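Local coordinates for protein glutathione s-transferase (Haemonchus contortus, PDB 2WS2) that probably catalyses the conjugation of glutathione to electrophilic substrates, releasing a halide in the case of halogenated ones, at residues G146-D151 against F155-V160. Residues are numbered along the deposited sequence; the frame is centred on the assembly and turned at random.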
loop_
_atom_site.group_PDB
_atom_site.type_symbol
_atom_site.label_atom_id
_atom_site.label_comp_id
_atom_site.label_asym_id
_atom_site.label_seq_id
_atom_site.Cartn_x
_atom_site.Cartn_y
_atom_site.Cartn_z
ATOM N N GLY A 146 -4.101 23.664 -8.694
ATOM C CA GLY A 146 -2.680 23.348 -8.560
ATOM C C GLY A 146 -2.411 22.042 -7.776
ATOM O O GLY A 146 -1.387 21.392 -8.009
ATOM N N TYR A 147 -3.302 21.677 -6.838
ATOM C CA TYR A 147 -3.130 20.449 -5.980
ATOM C C TYR A 147 -3.848 19.212 -6.513
ATOM O O TYR A 147 -4.734 19.314 -7.332
ATOM C CB TYR A 147 -3.672 20.691 -4.572
ATOM C CG TYR A 147 -2.982 21.791 -3.809
ATOM C CD1 TYR A 147 -3.617 23.002 -3.575
ATOM C CD2 TYR A 147 -1.687 21.622 -3.315
ATOM C CE1 TYR A 147 -2.978 24.035 -2.867
ATOM C CE2 TYR A 147 -1.038 22.646 -2.619
ATOM C CZ TYR A 147 -1.682 23.850 -2.401
ATOM O OH TYR A 147 -1.033 24.861 -1.700
ATOM N N LEU A 148 -3.508 18.022 -5.999
ATOM C CA LEU A 148 -4.083 16.816 -6.575
ATOM C C LEU A 148 -5.535 16.572 -6.154
ATOM O O LEU A 148 -6.323 16.016 -6.914
ATOM C CB LEU A 148 -3.201 15.574 -6.327
ATOM C CG LEU A 148 -1.900 15.274 -7.094
ATOM C CD1 LEU A 148 -0.967 14.446 -6.170
ATOM C CD2 LEU A 148 -2.085 14.549 -8.409
ATOM N N VAL A 149 -5.894 17.021 -4.962
ATOM C CA VAL A 149 -7.152 16.615 -4.324
ATOM C C VAL A 149 -7.553 17.776 -3.411
ATOM O O VAL A 149 -6.769 18.245 -2.593
ATOM C CB VAL A 149 -6.948 15.272 -3.523
ATOM C CG1 VAL A 149 -8.222 14.837 -2.832
ATOM C CG2 VAL A 149 -6.446 14.182 -4.443
ATOM N N GLY A 150 -8.756 18.290 -3.605
ATOM C CA GLY A 150 -9.230 19.431 -2.820
ATOM C C GLY A 150 -8.372 20.630 -3.144
ATOM O O GLY A 150 -7.950 20.791 -4.285
ATOM N N ASP A 151 -8.051 21.443 -2.147
ATOM C CA ASP A 151 -7.230 22.652 -2.395
ATOM C C ASP A 151 -6.309 23.075 -1.250
ATOM O O ASP A 151 -6.076 24.279 -1.014
ATOM C CB ASP A 151 -8.123 23.823 -2.805
ATOM C CG ASP A 151 -9.389 23.884 -2.021
ATOM O OD1 ASP A 151 -9.347 24.120 -0.788
ATOM O OD2 ASP A 151 -10.434 23.703 -2.669
ATOM N N PHE A 155 -1.069 14.258 1.719
ATOM C CA PHE A 155 0.222 13.539 1.696
ATOM C C PHE A 155 0.410 12.940 0.323
ATOM O O PHE A 155 1.540 12.573 -0.053
ATOM C CB PHE A 155 0.387 12.447 2.818
ATOM C CG PHE A 155 -0.640 11.328 2.739
ATOM C CD1 PHE A 155 -1.824 11.418 3.458
ATOM C CD2 PHE A 155 -0.438 10.218 1.930
ATOM C CE1 PHE A 155 -2.807 10.418 3.376
ATOM C CE2 PHE A 155 -1.408 9.191 1.852
ATOM C CZ PHE A 155 -2.595 9.307 2.579
ATOM N N ALA A 156 -0.679 12.894 -0.446
ATOM C CA ALA A 156 -0.601 12.438 -1.831
ATOM C C ALA A 156 0.261 13.396 -2.695
ATOM O O ALA A 156 1.006 12.950 -3.574
ATOM C CB ALA A 156 -1.941 12.287 -2.410
ATOM N N ASP A 157 0.099 14.692 -2.427
ATOM C CA ASP A 157 1.041 15.734 -2.884
ATOM C C ASP A 157 2.483 15.457 -2.422
ATOM O O ASP A 157 3.426 15.535 -3.215
ATOM C CB ASP A 157 0.553 17.085 -2.355
ATOM C CG ASP A 157 -0.715 17.540 -3.060
ATOM O OD1 ASP A 157 -0.754 17.460 -4.280
ATOM O OD2 ASP A 157 -1.674 17.953 -2.402
ATOM N N LEU A 158 2.654 15.088 -1.153
ATOM C CA LEU A 158 3.997 14.922 -0.633
ATOM C C LEU A 158 4.735 13.820 -1.375
ATOM O O LEU A 158 5.899 13.994 -1.741
ATOM C CB LEU A 158 4.023 14.798 0.893
ATOM C CG LEU A 158 3.428 15.997 1.633
ATOM C CD1 LEU A 158 3.513 15.853 3.112
ATOM C CD2 LEU A 158 4.084 17.354 1.186
ATOM N N TYR A 159 4.017 12.759 -1.740
ATOM C CA TYR A 159 4.697 11.565 -2.238
ATOM C C TYR A 159 5.164 11.761 -3.666
ATOM O O TYR A 159 6.245 11.338 -4.041
ATOM C CB TYR A 159 3.776 10.346 -2.184
ATOM C CG TYR A 159 3.949 9.463 -0.963
ATOM C CD1 TYR A 159 5.022 8.583 -0.859
ATOM C CD2 TYR A 159 2.991 9.452 0.052
ATOM C CE1 TYR A 159 5.179 7.743 0.252
ATOM C CE2 TYR A 159 3.139 8.594 1.182
ATOM C CZ TYR A 159 4.221 7.755 1.259
ATOM O OH TYR A 159 4.368 6.952 2.364
ATOM N N VAL A 160 4.337 12.364 -4.495
ATOM C CA VAL A 160 4.726 12.414 -5.884
ATOM C C VAL A 160 5.741 13.547 -6.136
ATOM O O VAL A 160 6.590 13.423 -7.008
ATOM C CB VAL A 160 3.501 12.345 -6.869
ATOM C CG1 VAL A 160 2.200 12.435 -6.121
ATOM C CG2 VAL A 160 3.587 13.386 -8.038
#
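L148 and D157 carry most of this contact, in which a buried aspartate in the first turn of helix 155-162 holds the loop that leads up to that helix. The backbone N of L148 donates a hydrogen bond to D157 OD1 (3.3 Å), moderately bent at 153° and received on the syn lone pair. H182 NE2 bonds the same oxygen, so helix 177-186 shares the grip. D157 OD2 is bonded by the backbone N of T154, just ahead of the helix, and both carboxylate oxygens are therefore engaged. These bonds should fix the rotation of the group, and the donors around it would be expected to favour its charged form.

The tight part is made by L148, whose side chain runs past that of D157 in the opposite direction. With CG beside the backbone N and anti to the carbonyl carbon (chi1 -76°), the leucine brings CD1 against the helix, 3.6 Å from A156 O and 4.4 Å from A156 CB. A methyl of V160 also lies near CD1, but its placement in the model is doubtful. V136, I139 and L140 of helix 118-143 also pack against L148.

On the other side the fit is looser. The partly exposed ring of Y147 meets the carboxylate obliquely, with the two planes 59° apart and CD2 3.8 Å from D157 OD2, while K185 makes a cation-pi contact with the ring.

Threonine three residues before aspartate, with the T154 N to D157 OD2 bond, gives the side-chain-to-backbone half of a capping box. The T-x-x-D sequence and this bond are consistent with the N-capping box known at the start of this helix in the all-helical C-terminal domain of glutathione transferases, and here the aspartate also ties down the preceding loop.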